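Local structure of adenylate kinase (Thermus thermophilus, 3CM0) at residues A94-L99 / G156-R161; V120-R125 / D168-P173. The protein catalyses the reversible transfer of a phosphate group between ATP and AMP to give two ADP, helping to balance the cell's adenine nucleotides. One frame throughout, in Å; residues are numbered along the deposited sequence.

Interaction 1. Residues A94-L99 / G156-R161; sequences ALDRLL and GYYEAR
Tyr157 reaches from helix 137-160 to Asp96 on helix 89-101, and its OH donates a hydrogen bond to Asp96 OD2 at 2.7 Å. CG of Tyr157 lies anti to the backbone N (chi1 180°), which sends the ring straight out to the carboxylate. OD2 sits at the ring edge near its plane, but the hydroxyl meets it 43° out of the carboxylate plane. A phenylalanine in place of Tyr157 would probably leave Asp96 OD2 without its hydroxyl donor and the carboxylate less firmly fixed in rotation. Tyr158 serves the other oxygen through water: one molecule donates to Asp96 OD1 and accepts from Tyr158 OH, both at 2.7 Å. The Tyr158 side chain also packs against Pro86, a predicted AMP-site residue. Arg161 lays its guanidinium over the rim of the Tyr157 ring, with CE1 of that ring 3.2 Å above the guanidinium plane. Its NH1 donates to Tyr157 O at 2.9 Å. Toward Asp96 OD2 its NE, 3.9 Å away, makes only a long salt bridge with no N-H directed at it. The two carboxylate oxygens are thus served differently, OD2 directly and OD1 through water, while the arginine charge nearby probably favours the ionised aspartate.

Interaction 2. Residues V120-R125 / D168-P173; sequences VRRILR and DGLGTP
Helix 116-130, which runs into the LID of adenylate kinase, faces the loop between strand 164-168 and helix 173-184, close to the predicted ATP site; within 120-125 it is Arg122 that reaches the loop. The nearest CA atoms of the two segments, those of Arg122 and Leu170, are 11.2 Å apart, so the contact depends on the full reach of this side chain. CG stands anti to the carbonyl carbon (chi1 -69°), and the chain then runs extended to NE, carrying the guanidinium up to the loop. NH2 approaches the methyl CD2 of Leu170 to 3.5 Å; the two side chains cross at a slant, and the methyl lies neither squarely over the guanidinium nor at its edge. Gly169 O sits at the guanidinium edge, in its plane, but its 3.8 Å from Arg122 NH2 is too long for a hydrogen bond. The firm polar partner lies elsewhere: Arg122 NH1 donates to Gly14 O, in the P-loop predicted to bind ATP. The arginine therefore links three elements, the helix leading into the LID, the P-loop and the 168-173 loop, bonded to the P-loop but merely touching the 168-173 loop. On the loop side, Asp168 OD1 accepts from Leu170 N at 3.0 Å with an N-H...O angle of 163°, an Asx turn that bends the chain directly after the strand. Gly171, a predicted ATP-binding residue, has a positive phi, and with its backbone so turned a CB would jam against the preceding carbonyl oxygen. One residue further on, Thr172 occupies the N-cap position of helix 173-184, its side chain capping a backbone N, while the Leu170 side chain also packs on Val114 and Pro115.

How the interactions relate
From the N terminus, the chain reaches 94-99 first, on helix 89-101, passes through strand 104-113 and then meets 120-125 on helix 116-130. Next comes helix 137-160, whose end holds 156-161; there interaction 1 closes a loop with 56 residues between its segments. After strand 164-168 the chain arrives at 168-173, closing interaction 2 over 42 intervening residues. The segments alternate, so the two loops cross. Their centres lie 28 Å apart, and their nearest atoms are about 13 Å apart without touching. Interaction 1 joins two helices beside the parallel sheet, whereas interaction 2 connects the helix entering the LID, through one long side chain, to the loop after edge strand 164-168.

Interaction 1. Residues A94-L99 / G156-R161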
loop_
_atom_site.group_PDB
_atom_site.type_symbol
_atom_site.label_atom_id
_atom_site.label_comp_id
_atom_site.label_asym_id
_atom_site.label_seq_id
_atom_site.Cartn_x
_atom_site.Cartn_y
_atom_site.Cartn_z
ATOM N N ALA A 94 -2.684 -12.604 -7.873
ATOM C CA ALA A 94 -1.978 -13.598 -7.059
ATOM C C ALA A 94 -2.347 -13.433 -5.588
ATOM O O ALA A 94 -2.533 -14.411 -4.868
ATOM C CB ALA A 94 -0.484 -13.447 -7.254
ATOM N N LEU A 95 -2.465 -12.185 -5.126
ATOM C CA LEU A 95 -2.821 -11.970 -3.727
ATOM C C LEU A 95 -4.218 -12.458 -3.453
ATOM O O LEU A 95 -4.493 -13.031 -2.395
ATOM C CB LEU A 95 -2.692 -10.475 -3.367
ATOM C CG LEU A 95 -3.119 -10.065 -1.957
ATOM C CD1 LEU A 95 -2.211 -10.858 -0.940
ATOM C CD2 LEU A 95 -2.951 -8.541 -1.728
ATOM N N ASP A 96 -5.148 -12.256 -4.389
ATOM C CA ASP A 96 -6.506 -12.727 -4.137
ATOM C C ASP A 96 -6.535 -14.250 -4.000
ATOM O O ASP A 96 -7.289 -14.803 -3.183
ATOM C CB ASP A 96 -7.448 -12.312 -5.268
ATOM C CG ASP A 96 -8.154 -10.965 -5.000
ATOM O OD1 ASP A 96 -7.938 -10.316 -3.940
ATOM O OD2 ASP A 96 -8.935 -10.560 -5.886
ATOM N N ARG A 97 -5.748 -14.929 -4.808
ATOM C CA ARG A 97 -5.680 -16.392 -4.697
ATOM C C ARG A 97 -5.125 -16.803 -3.320
ATOM O O ARG A 97 -5.639 -17.727 -2.665
ATOM C CB ARG A 97 -4.800 -16.954 -5.809
ATOM C CG ARG A 97 -5.361 -16.683 -7.226
ATOM C CD ARG A 97 -4.651 -17.574 -8.248
ATOM N NE ARG A 97 -3.287 -17.111 -8.511
ATOM C CZ ARG A 97 -2.967 -16.187 -9.416
ATOM N NH1 ARG A 97 -3.914 -15.619 -10.155
ATOM N NH2 ARG A 97 -1.698 -15.834 -9.587
ATOM N N LEU A 98 -4.071 -16.119 -2.889
ATOM C CA LEU A 98 -3.461 -16.386 -1.578
ATOM C C LEU A 98 -4.458 -16.123 -0.442
ATOM O O LEU A 98 -4.533 -16.881 0.510
ATOM C CB LEU A 98 -2.205 -15.497 -1.393
ATOM C CG LEU A 98 -1.561 -15.636 -0.013
ATOM C CD1 LEU A 98 -1.234 -17.120 0.188
ATOM C CD2 LEU A 98 -0.305 -14.811 0.074
ATOM N N LEU A 99 -5.219 -15.021 -0.499
ATOM C CA LEU A 99 -6.174 -14.757 0.567
ATOM C C LEU A 99 -7.236 -15.846 0.586
ATOM O O LEU A 99 -7.654 -16.330 1.657
ATOM C CB LEU A 99 -6.855 -13.388 0.352
ATOM C CG LEU A 99 -5.863 -12.217 0.353
ATOM C CD1 LEU A 99 -6.617 -10.909 -0.002
ATOM C CD2 LEU A 99 -5.170 -12.113 1.723
ATOM N N GLY A 156 -10.071 -0.549 -10.975
ATOM C CA GLY A 156 -11.063 -1.281 -11.750
ATOM C C GLY A 156 -11.207 -2.724 -11.293
ATOM O O GLY A 156 -12.312 -3.258 -11.212
ATOM N N TYR A 157 -10.075 -3.346 -10.982
ATOM C CA TYR A 157 -10.057 -4.736 -10.515
ATOM C C TYR A 157 -10.862 -4.895 -9.224
ATOM O O TYR A 157 -11.707 -5.796 -9.072
ATOM C CB TYR A 157 -8.615 -5.144 -10.250
ATOM C CG TYR A 157 -8.481 -6.553 -9.760
ATOM C CD1 TYR A 157 -8.461 -7.624 -10.655
ATOM C CD2 TYR A 157 -8.363 -6.828 -8.398
ATOM C CE1 TYR A 157 -8.318 -8.945 -10.202
ATOM C CE2 TYR A 157 -8.235 -8.158 -7.935
ATOM C CZ TYR A 157 -8.208 -9.200 -8.844
ATOM O OH TYR A 157 -8.044 -10.487 -8.387
ATOM N N TYR A 158 -10.628 -3.991 -8.271
ATOM C CA TYR A 158 -11.346 -4.107 -7.011
ATOM C C TYR A 158 -12.781 -3.601 -7.065
ATOM O O TYR A 158 -13.641 -4.147 -6.385
ATOM C CB TYR A 158 -10.556 -3.390 -5.897
ATOM C CG TYR A 158 -9.261 -4.115 -5.611
ATOM C CD1 TYR A 158 -9.286 -5.460 -5.163
ATOM C CD2 TYR A 158 -8.025 -3.482 -5.756
ATOM C CE1 TYR A 158 -8.086 -6.127 -4.860
ATOM C CE2 TYR A 158 -6.841 -4.146 -5.455
ATOM C CZ TYR A 158 -6.873 -5.451 -5.005
ATOM O OH TYR A 158 -5.689 -6.107 -4.679
ATOM N N GLU A 159 -13.043 -2.555 -7.848
ATOM C CA GLU A 159 -14.415 -2.063 -7.977
ATOM C C GLU A 159 -15.328 -3.159 -8.603
ATOM O O GLU A 159 -16.484 -3.343 -8.190
ATOM C CB GLU A 159 -14.424 -0.781 -8.838
ATOM C CG GLU A 159 -15.802 -0.108 -8.907
ATOM C CD GLU A 159 -15.745 1.253 -9.579
ATOM O OE1 GLU A 159 -15.020 2.140 -9.077
ATOM O OE2 GLU A 159 -16.427 1.434 -10.610
ATOM N N ALA A 160 -14.785 -3.920 -9.552
ATOM C CA ALA A 160 -15.577 -4.982 -10.209
ATOM C C ALA A 160 -15.987 -6.057 -9.198
ATOM O O ALA A 160 -16.971 -6.772 -9.378
ATOM C CB ALA A 160 -14.774 -5.599 -11.330
ATOM N N ARG A 161 -15.213 -6.177 -8.126
ATOM C CA ARG A 161 -15.493 -7.173 -7.104
ATOM C C ARG A 161 -16.254 -6.647 -5.912
ATOM O O ARG A 161 -16.474 -7.376 -4.940
ATOM C CB ARG A 161 -14.169 -7.803 -6.646
ATOM C CG ARG A 161 -13.572 -8.684 -7.701
ATOM C CD ARG A 161 -12.062 -8.892 -7.592
ATOM N NE ARG A 161 -11.628 -9.869 -8.604
ATOM C CZ ARG A 161 -11.474 -9.624 -9.906
ATOM N NH1 ARG A 161 -11.682 -8.407 -10.422
ATOM N NH2 ARG A 161 -11.178 -10.624 -10.717
HETATM O O HOH W 1 -5.826 -8.733 -4.252
#

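Interaction 2. Residues V120-R125 / D168-P173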
loop_
_atom_site.group_PDB
_atom_site.type_symbol
_atom_site.label_atom_id
_atom_site.label_comp_id
_atom_site.label_asym_id
_atom_site.label_seq_id
_atom_site.Cartn_x
_atom_site.Cartn_y
_atom_site.Cartn_z
ATOM N N VAL A 120 -1.353 18.876 -4.405
ATOM C CA VAL A 120 -0.228 19.681 -4.863
ATOM C C VAL A 120 0.190 20.712 -3.814
ATOM O O VAL A 120 1.382 20.876 -3.518
ATOM C CB VAL A 120 -0.580 20.415 -6.174
ATOM C CG1 VAL A 120 0.562 21.351 -6.560
ATOM C CG2 VAL A 120 -0.848 19.413 -7.277
ATOM N N ARG A 121 -0.780 21.415 -3.229
ATOM C CA ARG A 121 -0.450 22.405 -2.206
ATOM C C ARG A 121 0.302 21.758 -1.046
ATOM O O ARG A 121 1.320 22.282 -0.571
ATOM C CB ARG A 121 -1.723 23.068 -1.644
ATOM C CG ARG A 121 -2.392 24.023 -2.576
ATOM C CD ARG A 121 -3.736 24.450 -1.985
ATOM N NE ARG A 121 -3.604 25.576 -1.062
ATOM C CZ ARG A 121 -4.209 25.655 0.118
ATOM N NH1 ARG A 121 -4.992 24.670 0.537
ATOM N NH2 ARG A 121 -4.040 26.731 0.876
ATOM N N ARG A 122 -0.198 20.619 -0.592
ATOM C CA ARG A 122 0.415 19.908 0.527
ATOM C C ARG A 122 1.841 19.517 0.236
ATOM O O ARG A 122 2.744 19.811 1.040
ATOM C CB ARG A 122 -0.328 18.628 0.837
ATOM C CG ARG A 122 -1.684 18.823 1.411
ATOM C CD ARG A 122 -2.336 17.487 1.657
ATOM N NE ARG A 122 -3.669 17.673 2.225
ATOM C CZ ARG A 122 -4.496 16.679 2.507
ATOM N NH1 ARG A 122 -4.137 15.422 2.278
ATOM N NH2 ARG A 122 -5.687 16.948 3.012
ATOM N N ILE A 123 2.033 18.850 -0.902
ATOM C CA ILE A 123 3.355 18.381 -1.286
ATOM C C ILE A 123 4.336 19.546 -1.438
ATOM O O ILE A 123 5.460 19.498 -0.899
ATOM C CB ILE A 123 3.272 17.585 -2.586
ATOM C CG1 ILE A 123 2.456 16.306 -2.348
ATOM C CG2 ILE A 123 4.689 17.259 -3.083
ATOM C CD1 ILE A 123 2.068 15.573 -3.613
ATOM N N LEU A 124 3.922 20.599 -2.151
ATOM C CA LEU A 124 4.808 21.748 -2.328
ATOM C C LEU A 124 5.130 22.432 -0.999
ATOM O O LEU A 124 6.245 22.929 -0.799
ATOM C CB LEU A 124 4.215 22.745 -3.343
ATOM C CG LEU A 124 4.084 22.270 -4.792
ATOM C CD1 LEU A 124 3.478 23.383 -5.626
ATOM C CD2 LEU A 124 5.442 21.875 -5.361
ATOM N N ARG A 125 4.179 22.448 -0.071
ATOM C CA ARG A 125 4.447 23.067 1.216
ATOM C C ARG A 125 5.479 22.283 2.024
ATOM O O ARG A 125 6.429 22.867 2.565
ATOM C CB ARG A 125 3.169 23.207 2.050
ATOM C CG ARG A 125 3.452 23.843 3.408
ATOM C CD ARG A 125 2.191 24.148 4.189
ATOM N NE ARG A 125 2.507 24.665 5.519
ATOM C CZ ARG A 125 2.919 23.908 6.530
ATOM N NH1 ARG A 125 3.059 22.599 6.365
ATOM N NH2 ARG A 125 3.198 24.456 7.704
ATOM N N ASP A 168 -13.185 9.944 1.562
ATOM C CA ASP A 168 -12.816 11.376 1.412
ATOM C C ASP A 168 -11.599 11.650 2.305
ATOM O O ASP A 168 -11.683 11.585 3.524
ATOM C CB ASP A 168 -14.034 12.209 1.819
ATOM C CG ASP A 168 -13.761 13.718 1.873
ATOM O OD1 ASP A 168 -12.665 14.150 1.476
ATOM O OD2 ASP A 168 -14.679 14.467 2.319
ATOM N N GLY A 169 -10.461 11.955 1.691
ATOM C CA GLY A 169 -9.245 12.181 2.464
ATOM C C GLY A 169 -8.953 13.603 2.900
ATOM O O GLY A 169 -7.863 13.900 3.412
ATOM N N LEU A 170 -9.917 14.489 2.688
ATOM C CA LEU A 170 -9.762 15.884 3.120
ATOM C C LEU A 170 -10.302 15.926 4.547
ATOM O O LEU A 170 -11.285 15.260 4.856
ATOM C CB LEU A 170 -10.596 16.824 2.241
ATOM C CG LEU A 170 -9.957 17.404 0.992
ATOM C CD1 LEU A 170 -10.899 18.494 0.457
ATOM C CD2 LEU A 170 -8.560 18.007 1.325
ATOM N N GLY A 171 -9.670 16.706 5.426
ATOM C CA GLY A 171 -10.150 16.763 6.803
ATOM C C GLY A 171 -8.993 16.465 7.741
ATOM O O GLY A 171 -7.870 16.321 7.282
ATOM N N THR A 172 -9.239 16.400 9.045
ATOM C CA THR A 172 -8.135 16.099 9.955
ATOM C C THR A 172 -7.877 14.601 9.922
ATOM O O THR A 172 -8.707 13.844 9.444
ATOM C CB THR A 172 -8.463 16.445 11.390
ATOM O OG1 THR A 172 -9.567 15.644 11.822
ATOM C CG2 THR A 172 -8.821 17.944 11.520
ATOM N N PRO A 173 -6.720 14.159 10.431
ATOM C CA PRO A 173 -6.407 12.725 10.442
ATOM C C PRO A 173 -7.518 11.959 11.139
ATOM O O PRO A 173 -7.920 10.869 10.720
ATOM C CB PRO A 173 -5.097 12.672 11.228
ATOM C CG PRO A 173 -4.409 13.919 10.765
ATOM C CD PRO A 173 -5.544 14.954 10.836
#